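Local coordinates for protein kappa-carrageenase (Pseudoalteromonas carrageenovora, PDB 5OCQ) that catalyses the endohydrolysis of (1->4)-beta-D-linkages between D-galactose 4-sulfate and 3,6-anhydro-D-galactose in kappa-carrageenans, as a family 16 glycoside hydrolase, at residues A[138-143]-A[221-226]; A[119-124]-A[225-230]; A[158-163]-A[178-183]. The protein carries 1 engineered substitution. All coordinates share one frame; numbering follows the deposited sequence.

The three contacts run side by side across the cleft-lining layer of the GH16 jelly roll, here the catalytic module of a longer protein. Contact 1 lies in the middle, its centre about 7 Å from that of contact 2 and about 9 Å from that of contact 3; the latter two are about 15 Å apart, centre to centre, and do not touch. Strand 135-141 joins them: Met121 N of contact 2 lies 2.8 Å from Ile140 O, and Glu139 N lies 2.9 Å from His159 O of contact 3. Contacts 1 and 2 also share Arg225 and Gln226. All three reach one 4-sulfated galactose, through Glu139 and Asp141, Trp120, and His159 respectively.

Contact 1: A[138-143]-A[221-226]; sequences SEIDVV and LYWHRQ. With G4S (4-O-sulfo-beta-D-galactopyranose), chain C.
Ser138, on the strand that carries the catalytic acids of the GH16 jelly roll, meets the loop 221-226 through its hydroxyl. OG donates to Tyr222 O at 2.8 Å, in the carbonyl plane and on a lone pair, with a C=O...OG angle of 141°. Ser138 OG also lies against the aliphatic part of Arg225, 3.5 Å from its CD. OG is set beside its own backbone N (chi1 -63°), which directs it at the loop. The edge of the Arg225 guanidinium passes Ser138 N. Trp223 packs obliquely along the strand: its CD1 is 4.0 Å from Ser138 CB, and its CB is 4.0 Å from CD1 of Ile140. Its NE1 is bonded to His159 O of the next strand, while Tyr222 CB covers one face of the indole. Glu139-Ile140-Asp141 opens the signature of GH16 enzymes whose catalytic strand carries a beta bulge: Val142 and Val143 both face Phe119, and the proton-donor position, Asp144, follows, here an engineered residue. Ile140 turns to Trp223, whereas Glu139, the nucleophile, points away from the loop into the cleft. Its extended chain, with CG anti to the backbone N (chi1 176°), brings OE2 to 3.0 Å from C1 of the sulfated galactose, consistent with a sugar held in the subsite where the nucleophile attacks the anomeric carbon. OE1 is hydrogen-bonded to the hydroxyl of Tyr137 and lies 2.9 Å from the sugar O2, which may donate to it, though that proton has another acceptor within reach. Asp141 OD2 approaches the ring oxygen O5 of the same sugar at 3.4 Å.

Contact 2: A[119-124]-A[225-230]; sequences FWMYST and RQMNLT. With G4S (4-O-sulfo-beta-D-galactopyranose), chain C; 9RN (3,6-anhydro-alpha-D-galactopyranose), chain B.
Trp120 and Thr230 form a hydrogen-bonded antiparallel pair and lie side by side, pointing into the cleft. From CB of Trp120, which rests against the Asp141 carboxylate, the first torsion (chi1 59°) sets CG between the backbone N and carbonyl carbon and turns the indole flat under the sulfated galactose. CD1 comes 3.5 Å from Thr230 O, and NE1 passes 3.5 Å from Thr230 CG2 before bonding to the hydroxyl of Ser232. Thr230 CB makes a CH-pi contact with the five-membered ring, 4.0 Å from its centroid and 16° off the normal. The sugar lies over the opposite face, its C6 over CD2 at the ring fusion and its C4 3.8 Å from CH2. CH2 also touches C1 of the 3,6-anhydrogalactose at 3.9 Å and one face of Tyr122, whose CD2 lies 3.8 Å from C6 of that anhydro sugar. Where the strands part, Arg225 NE donates to Ser123 OG at 3.1 Å, in the guanidinium plane. Ser123 OG and Arg225 NH2 then grip Thr124 O from opposite faces of its plane. Met121, Phe119 and Leu229 fill the other side, Phe119 CE1 meeting Leu229 CD1 at 3.6 Å, and pack on strand 100-107. Strand 115-122 thus runs between strands 135-141 and 227-235, with strand 77-97 pairing along the far edge of the latter.

Contact 3: A[158-163]-A[178-183]; sequences LHNIVV and QTNHNG. With G4S (4-O-sulfo-beta-D-galactopyranose), chain C.
The short helix 177-180 ends against strand 153-164, where Leu158 N donates to Asn180 O at 2.9 Å. The Asn180 side chain completes the grip on the strand. Its ND2 donates to two acceptors, Leu158 O and Asn160 OD1, each 3.1 Å away. The bond to Asn160 OD1 is well aligned: the acceptor lies in the Asn180 amide plane, and ND2 approaches almost straight down the C=O direction (174°). That to Leu158 O is less well directed, ND2 standing well above the plane of the carbonyl and off its lone pairs. The side-chain amides of Asn160 and Asn180 are turned 32° from each other, and the side chains cross at about a right angle. Asn160 reaches this position because CG sits between its backbone N and carbonyl carbon (chi1 56°); its OD1 also borders the Trp223 ring. Thr179 OG1 donates to Asn180 OD1 at 2.7 Å in the carbonyl plane, so both ends of that amide are held and its flip is fixed. In the jelly roll this strand lies beside the catalytic strand 135-141, with Leu158 on one side of it and His159 on the other, facing the cleft. Leu158 points toward the helix end, its CD1 3.5 Å from Thr179 O, and also packs on Ile140, Ile206 and Trp208. His159 points away from the helix, into the sugar site. One face of its imidazole lies beneath the sulfated galactose, with O2 over the ring centre and NE2 3.1 Å from O1, while its ring touches the side chains of Glu139 and Asp141. Arg172, also in contact with His159, is hydrogen-bonded to the same sugar.

Contact 1: A[138-143]-A[221-226]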
# COMPACT_ATOMS: atom_id res chain seq x y z
N SER A 138 5.23 10.64 5.05
CA SER A 138 6.09 9.49 4.81
C SER A 138 5.23 8.29 4.40
O SER A 138 4.19 8.06 5.01
CB SER A 138 6.84 9.03 6.15
OG SER A 138 7.74 10.05 6.65
N GLU A 139 5.63 7.62 3.33
CA GLU A 139 4.99 6.41 2.81
C GLU A 139 5.99 5.38 2.40
O GLU A 139 6.87 5.66 1.63
CB GLU A 139 3.99 6.75 1.67
CG GLU A 139 3.38 5.60 1.01
CD GLU A 139 2.54 5.91 -0.19
OE1 GLU A 139 2.09 7.08 -0.39
OE2 GLU A 139 2.25 4.90 -0.92
N ILE A 140 5.88 4.15 2.91
CA ILE A 140 6.67 3.01 2.49
C ILE A 140 5.76 1.99 1.80
O ILE A 140 4.80 1.51 2.51
CB ILE A 140 7.45 2.35 3.67
CG1 ILE A 140 8.34 3.37 4.42
CG2 ILE A 140 8.23 1.09 3.16
CD1 ILE A 140 9.06 2.87 5.64
N ASP A 141 5.99 1.65 0.54
CA ASP A 141 5.22 0.63 -0.14
C ASP A 141 6.00 -0.67 -0.04
O ASP A 141 7.12 -0.82 -0.64
CB ASP A 141 4.97 0.98 -1.58
CG ASP A 141 4.11 2.23 -1.76
OD1 ASP A 141 3.52 2.76 -0.74
OD2 ASP A 141 3.94 2.72 -2.92
N VAL A 142 5.50 -1.65 0.70
CA VAL A 142 6.17 -2.96 0.80
C VAL A 142 6.15 -3.63 -0.56
O VAL A 142 7.16 -4.20 -1.02
CB VAL A 142 5.57 -3.89 1.85
CG1 VAL A 142 6.42 -5.19 2.06
CG2 VAL A 142 5.37 -3.16 3.15
N VAL A 143 4.99 -3.63 -1.24
CA VAL A 143 4.83 -4.16 -2.63
C VAL A 143 3.64 -3.56 -3.27
O VAL A 143 2.59 -3.38 -2.57
CB VAL A 143 4.78 -5.65 -2.75
CG1 VAL A 143 3.51 -6.30 -2.07
CG2 VAL A 143 4.86 -6.13 -4.19
N LEU A 221 16.12 8.22 4.72
CA LEU A 221 16.25 9.66 4.78
C LEU A 221 15.03 10.37 5.33
O LEU A 221 15.15 11.33 6.07
CB LEU A 221 16.56 10.23 3.39
CG LEU A 221 17.82 9.61 2.69
CD1 LEU A 221 17.84 10.11 1.29
CD2 LEU A 221 19.08 10.06 3.44
N TYR A 222 13.83 9.92 4.99
CA TYR A 222 12.62 10.77 5.11
C TYR A 222 11.41 9.92 5.67
O TYR A 222 10.27 10.37 5.57
CB TYR A 222 12.18 11.34 3.77
CG TYR A 222 13.28 12.20 3.04
CD1 TYR A 222 13.82 13.25 3.69
CD2 TYR A 222 13.68 11.90 1.76
CE1 TYR A 222 14.79 14.09 3.07
CE2 TYR A 222 14.66 12.70 1.11
CZ TYR A 222 15.18 13.78 1.79
OH TYR A 222 16.16 14.57 1.14
N TRP A 223 11.68 8.69 6.11
CA TRP A 223 10.62 7.75 6.54
C TRP A 223 10.62 7.45 8.01
O TRP A 223 10.79 6.29 8.46
CB TRP A 223 10.57 6.52 5.60
CG TRP A 223 10.46 6.94 4.24
CD1 TRP A 223 9.29 7.18 3.59
CD2 TRP A 223 11.51 7.33 3.29
NE1 TRP A 223 9.51 7.75 2.38
CE2 TRP A 223 10.85 7.79 2.13
CE3 TRP A 223 12.91 7.27 3.30
CZ2 TRP A 223 11.54 8.29 1.02
CZ3 TRP A 223 13.61 7.76 2.16
CH2 TRP A 223 12.92 8.24 1.04
N HIS A 224 10.43 8.49 8.81
CA HIS A 224 10.45 8.35 10.27
C HIS A 224 9.16 8.74 10.94
O HIS A 224 9.02 8.64 12.21
CB HIS A 224 11.63 9.22 10.83
CG HIS A 224 12.99 8.83 10.32
ND1 HIS A 224 13.64 9.48 9.27
CD2 HIS A 224 13.83 7.86 10.71
CE1 HIS A 224 14.76 8.84 8.98
NE2 HIS A 224 14.89 7.86 9.84
N ARG A 225 8.16 9.15 10.18
CA ARG A 225 6.89 9.57 10.78
C ARG A 225 6.10 8.30 11.26
O ARG A 225 6.40 7.15 10.85
CB ARG A 225 6.09 10.41 9.78
CG ARG A 225 6.65 11.85 9.52
CD ARG A 225 5.92 12.48 8.40
NE ARG A 225 4.49 12.72 8.66
CZ ARG A 225 3.98 13.61 9.53
NH1 ARG A 225 4.79 14.42 10.28
NH2 ARG A 225 2.68 13.72 9.71
N GLN A 226 5.07 8.53 12.06
CA GLN A 226 4.13 7.43 12.47
C GLN A 226 3.24 7.06 11.28
O GLN A 226 2.55 7.93 10.69
CB GLN A 226 3.23 7.92 13.60
CG GLN A 226 3.99 8.10 14.94
CD GLN A 226 4.53 6.83 15.49
OE1 GLN A 226 3.84 5.81 15.57
NE2 GLN A 226 5.86 6.78 15.66
C1 G4S C . 1.38 4.96 -3.76
C2 G4S C . 0.35 6.05 -3.51
C3 G4S C . -0.66 5.72 -2.38
C4 G4S C . -1.18 4.29 -2.62
C5 G4S C . 0.01 3.31 -2.69
C6 G4S C . -0.33 1.84 -2.72
O1 G4S C . 1.97 5.21 -5.07
O2 G4S C . 1.05 7.27 -3.06
O4 G4S C . -1.78 4.32 -3.93
O5 G4S C . 0.77 3.63 -3.89
O6 G4S C . -0.81 1.42 -4.01
S G4S C . -3.40 4.14 -4.23
O7 G4S C . -4.00 3.40 -3.09
O8 G4S C . -3.92 5.56 -4.37
O9 G4S C . -3.40 3.32 -5.46

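Contact 2: A[119-124]-A[225-230]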
# COMPACT_ATOMS: atom_id res chain seq x y z
N PHE A 119 0.58 -3.60 -0.31
CA PHE A 119 0.83 -3.73 1.13
C PHE A 119 1.80 -2.60 1.42
O PHE A 119 2.81 -2.46 0.71
CB PHE A 119 1.48 -5.12 1.43
CG PHE A 119 1.97 -5.35 2.85
CD1 PHE A 119 1.23 -4.91 3.99
CD2 PHE A 119 3.10 -6.15 3.09
CE1 PHE A 119 1.68 -5.22 5.24
CE2 PHE A 119 3.58 -6.40 4.37
CZ PHE A 119 2.86 -5.97 5.47
N TRP A 120 1.42 -1.66 2.27
CA TRP A 120 2.05 -0.34 2.36
C TRP A 120 1.73 0.31 3.70
O TRP A 120 0.97 -0.28 4.50
CB TRP A 120 1.71 0.58 1.20
CG TRP A 120 0.22 0.86 1.04
CD1 TRP A 120 -0.74 -0.06 0.77
CD2 TRP A 120 -0.43 2.14 1.09
NE1 TRP A 120 -2.00 0.57 0.64
CE2 TRP A 120 -1.83 1.91 0.87
CE3 TRP A 120 0.00 3.45 1.34
CZ2 TRP A 120 -2.74 2.97 0.84
CZ3 TRP A 120 -0.89 4.49 1.26
CH2 TRP A 120 -2.25 4.24 1.05
N MET A 121 2.41 1.42 3.99
CA MET A 121 2.15 2.12 5.27
C MET A 121 2.30 3.62 4.99
O MET A 121 3.15 4.04 4.16
CB MET A 121 3.04 1.64 6.42
CG MET A 121 4.50 1.90 6.19
SD MET A 121 5.55 1.06 7.43
CE MET A 121 5.70 -0.49 6.62
N TYR A 122 1.50 4.46 5.68
CA TYR A 122 1.50 5.92 5.39
C TYR A 122 1.13 6.71 6.58
O TYR A 122 0.33 6.27 7.41
CB TYR A 122 0.65 6.25 4.18
CG TYR A 122 -0.87 6.12 4.37
CD1 TYR A 122 -1.50 4.90 4.60
CD2 TYR A 122 -1.70 7.25 4.34
CE1 TYR A 122 -2.88 4.83 4.70
CE2 TYR A 122 -3.13 7.16 4.45
CZ TYR A 122 -3.70 5.95 4.65
OH TYR A 122 -5.09 5.90 4.73
N SER A 123 1.58 7.98 6.62
CA SER A 123 1.23 8.88 7.70
C SER A 123 0.18 9.89 7.33
O SER A 123 -0.24 9.94 6.20
CB SER A 123 2.54 9.67 8.14
OG SER A 123 2.85 10.62 7.12
N THR A 124 -0.26 10.68 8.33
CA THR A 124 -0.99 11.93 8.01
C THR A 124 -0.06 12.84 7.22
O THR A 124 1.17 12.69 7.26
CB THR A 124 -1.48 12.65 9.31
OG1 THR A 124 -0.38 12.94 10.12
CG2 THR A 124 -2.42 11.77 10.03
N ARG A 225 8.16 9.15 10.18
CA ARG A 225 6.89 9.57 10.78
C ARG A 225 6.10 8.30 11.26
O ARG A 225 6.40 7.15 10.85
CB ARG A 225 6.09 10.41 9.78
CG ARG A 225 6.65 11.85 9.52
CD ARG A 225 5.92 12.48 8.40
NE ARG A 225 4.49 12.72 8.66
CZ ARG A 225 3.98 13.61 9.53
NH1 ARG A 225 4.79 14.42 10.28
NH2 ARG A 225 2.68 13.72 9.71
N GLN A 226 5.07 8.53 12.06
CA GLN A 226 4.13 7.43 12.47
C GLN A 226 3.24 7.06 11.28
O GLN A 226 2.55 7.93 10.69
CB GLN A 226 3.23 7.92 13.60
CG GLN A 226 3.99 8.10 14.94
CD GLN A 226 4.53 6.83 15.49
OE1 GLN A 226 3.84 5.81 15.57
NE2 GLN A 226 5.86 6.78 15.66
N MET A 227 3.27 5.79 10.91
CA MET A 227 2.59 5.28 9.67
C MET A 227 1.58 4.15 10.07
O MET A 227 1.94 3.26 10.87
CB MET A 227 3.61 4.82 8.65
CG MET A 227 4.44 6.02 8.16
SD MET A 227 5.82 5.44 7.09
CE MET A 227 6.97 4.74 8.24
N ASN A 228 0.40 4.21 9.47
CA ASN A 228 -0.61 3.13 9.59
C ASN A 228 -0.36 2.08 8.54
O ASN A 228 -0.14 2.40 7.38
CB ASN A 228 -2.01 3.69 9.29
CG ASN A 228 -2.41 4.80 10.22
OD1 ASN A 228 -2.02 5.92 10.02
ND2 ASN A 228 -3.26 4.53 11.23
N LEU A 229 -0.37 0.78 8.94
CA LEU A 229 -0.06 -0.31 8.06
C LEU A 229 -1.30 -0.77 7.30
O LEU A 229 -2.34 -0.99 7.95
CB LEU A 229 0.43 -1.49 8.94
CG LEU A 229 0.99 -2.67 8.17
CD1 LEU A 229 2.20 -2.28 7.26
CD2 LEU A 229 1.34 -3.83 9.10
N THR A 230 -1.20 -0.93 5.98
CA THR A 230 -2.37 -1.00 5.14
C THR A 230 -2.25 -2.16 4.14
O THR A 230 -1.21 -2.31 3.44
CB THR A 230 -2.56 0.38 4.44
OG1 THR A 230 -2.62 1.41 5.42
CG2 THR A 230 -3.88 0.49 3.60
C1 G4S C . 1.38 4.96 -3.76
C2 G4S C . 0.35 6.05 -3.51
C3 G4S C . -0.66 5.72 -2.38
C4 G4S C . -1.18 4.29 -2.62
C5 G4S C . 0.01 3.31 -2.69
C6 G4S C . -0.33 1.84 -2.72
O1 G4S C . 1.97 5.21 -5.07
O2 G4S C . 1.05 7.27 -3.06
O4 G4S C . -1.78 4.32 -3.93
O5 G4S C . 0.77 3.63 -3.89
O6 G4S C . -0.81 1.42 -4.01
S G4S C . -3.40 4.14 -4.23
O7 G4S C . -4.00 3.40 -3.09
O8 G4S C . -3.92 5.56 -4.37
O9 G4S C . -3.40 3.32 -5.46
C2 9RN B . -3.49 7.81 -1.34
C4 9RN B . -2.80 10.16 -0.90
C5 9RN B . -1.53 9.57 -0.35
C6 9RN B . -2.00 9.12 1.02
O5 9RN B . -1.16 8.43 -1.19
O3 9RN B . -3.37 8.76 0.83
C3 9RN B . -3.75 9.05 -0.51
O2 9RN B . -3.91 8.07 -2.73
C1 9RN B . -2.05 7.34 -1.25
O1 9RN B . -1.69 6.66 -2.44
O HOH W 1 -2.40 7.40 7.67
O HOH W 2 0.37 9.58 11.05

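Contact 3: A[158-163]-A[178-183]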
# COMPACT_ATOMS: atom_id res chain seq x y z
N LEU A 158 9.10 4.20 -2.39
CA LEU A 158 8.97 5.15 -1.32
C LEU A 158 8.39 6.45 -1.80
O LEU A 158 8.65 6.82 -2.93
CB LEU A 158 10.38 5.44 -0.68
CG LEU A 158 11.17 4.29 -0.10
CD1 LEU A 158 12.58 4.71 0.35
CD2 LEU A 158 10.42 3.80 1.12
N HIS A 159 7.57 7.10 -0.97
CA HIS A 159 6.94 8.40 -1.25
C HIS A 159 7.05 9.31 -0.10
O HIS A 159 7.03 8.89 1.08
CB HIS A 159 5.46 8.25 -1.72
CG HIS A 159 5.25 7.26 -2.80
ND1 HIS A 159 5.29 5.90 -2.66
CD2 HIS A 159 5.09 7.47 -4.11
CE1 HIS A 159 5.01 5.31 -3.81
NE2 HIS A 159 4.86 6.27 -4.71
N ASN A 160 7.21 10.64 -0.35
CA ASN A 160 7.30 11.57 0.77
C ASN A 160 7.05 13.00 0.28
O ASN A 160 7.17 13.23 -0.93
CB ASN A 160 8.66 11.49 1.49
CG ASN A 160 9.88 11.72 0.50
OD1 ASN A 160 10.20 10.90 -0.34
ND2 ASN A 160 10.53 12.83 0.70
N ILE A 161 6.72 13.87 1.19
CA ILE A 161 6.76 15.31 0.92
C ILE A 161 7.85 15.90 1.81
O ILE A 161 7.80 15.74 3.02
CB ILE A 161 5.42 15.93 1.19
CG1 ILE A 161 4.30 15.34 0.31
CG2 ILE A 161 5.50 17.47 1.04
CD1 ILE A 161 2.91 15.76 0.76
N VAL A 162 8.78 16.70 1.26
CA VAL A 162 9.81 17.29 2.09
C VAL A 162 10.01 18.76 1.59
O VAL A 162 9.79 19.02 0.43
CB VAL A 162 11.14 16.53 2.00
CG1 VAL A 162 11.66 16.46 0.56
CG2 VAL A 162 12.19 17.06 2.96
N VAL A 163 10.37 19.64 2.51
CA VAL A 163 10.50 21.09 2.17
C VAL A 163 11.94 21.26 1.60
O VAL A 163 12.90 20.97 2.31
CB VAL A 163 10.27 21.95 3.41
CG1 VAL A 163 10.57 23.44 3.10
CG2 VAL A 163 8.83 21.84 3.86
N GLN A 178 16.77 7.09 -7.60
CA GLN A 178 17.88 6.62 -6.81
C GLN A 178 17.51 6.48 -5.33
O GLN A 178 18.00 5.58 -4.68
CB GLN A 178 19.13 7.56 -6.91
CG GLN A 178 20.38 6.91 -6.23
CD GLN A 178 21.72 7.66 -6.48
OE1 GLN A 178 22.68 7.09 -7.00
NE2 GLN A 178 21.79 8.91 -6.05
N THR A 179 16.72 7.42 -4.82
CA THR A 179 16.34 7.37 -3.40
C THR A 179 14.94 6.67 -3.17
O THR A 179 14.71 6.25 -2.00
CB THR A 179 16.28 8.76 -2.81
OG1 THR A 179 15.58 9.65 -3.68
CG2 THR A 179 17.72 9.31 -2.49
N ASN A 180 14.12 6.56 -4.21
CA ASN A 180 12.65 6.24 -3.96
C ASN A 180 12.15 5.01 -4.74
O ASN A 180 10.99 4.60 -4.49
CB ASN A 180 11.80 7.45 -4.26
CG ASN A 180 11.92 8.56 -3.21
OD1 ASN A 180 13.02 9.07 -2.93
ND2 ASN A 180 10.79 8.98 -2.67
N HIS A 181 12.87 4.49 -5.74
CA HIS A 181 12.42 3.36 -6.56
C HIS A 181 13.23 2.06 -6.41
O HIS A 181 14.50 2.05 -6.50
CB HIS A 181 12.37 3.75 -8.06
CG HIS A 181 11.84 2.70 -8.98
ND1 HIS A 181 10.65 2.01 -8.79
CD2 HIS A 181 12.38 2.17 -10.10
CE1 HIS A 181 10.49 1.11 -9.73
NE2 HIS A 181 11.54 1.20 -10.56
N ASN A 182 12.52 0.95 -6.26
CA ASN A 182 13.07 -0.37 -6.42
C ASN A 182 12.14 -1.17 -7.35
O ASN A 182 11.03 -1.45 -6.97
CB ASN A 182 13.24 -1.17 -5.10
CG ASN A 182 14.04 -0.47 -4.08
OD1 ASN A 182 15.32 -0.54 -4.04
ND2 ASN A 182 13.35 0.07 -3.10
N GLY A 183 12.62 -1.54 -8.54
CA GLY A 183 11.88 -2.38 -9.43
C GLY A 183 12.44 -3.81 -9.39
O GLY A 183 13.63 -3.99 -9.17
C1 G4S C . 1.38 4.96 -3.76
C2 G4S C . 0.35 6.05 -3.51
C3 G4S C . -0.66 5.72 -2.38
C4 G4S C . -1.18 4.29 -2.62
C5 G4S C . 0.01 3.31 -2.69
C6 G4S C . -0.33 1.84 -2.72
O1 G4S C . 1.97 5.21 -5.07
O2 G4S C . 1.05 7.27 -3.06
O4 G4S C . -1.78 4.32 -3.93
O5 G4S C . 0.77 3.63 -3.89
O6 G4S C . -0.81 1.42 -4.01
S G4S C . -3.40 4.14 -4.23
O7 G4S C . -4.00 3.40 -3.09
O8 G4S C . -3.92 5.56 -4.37
O9 G4S C . -3.40 3.32 -5.46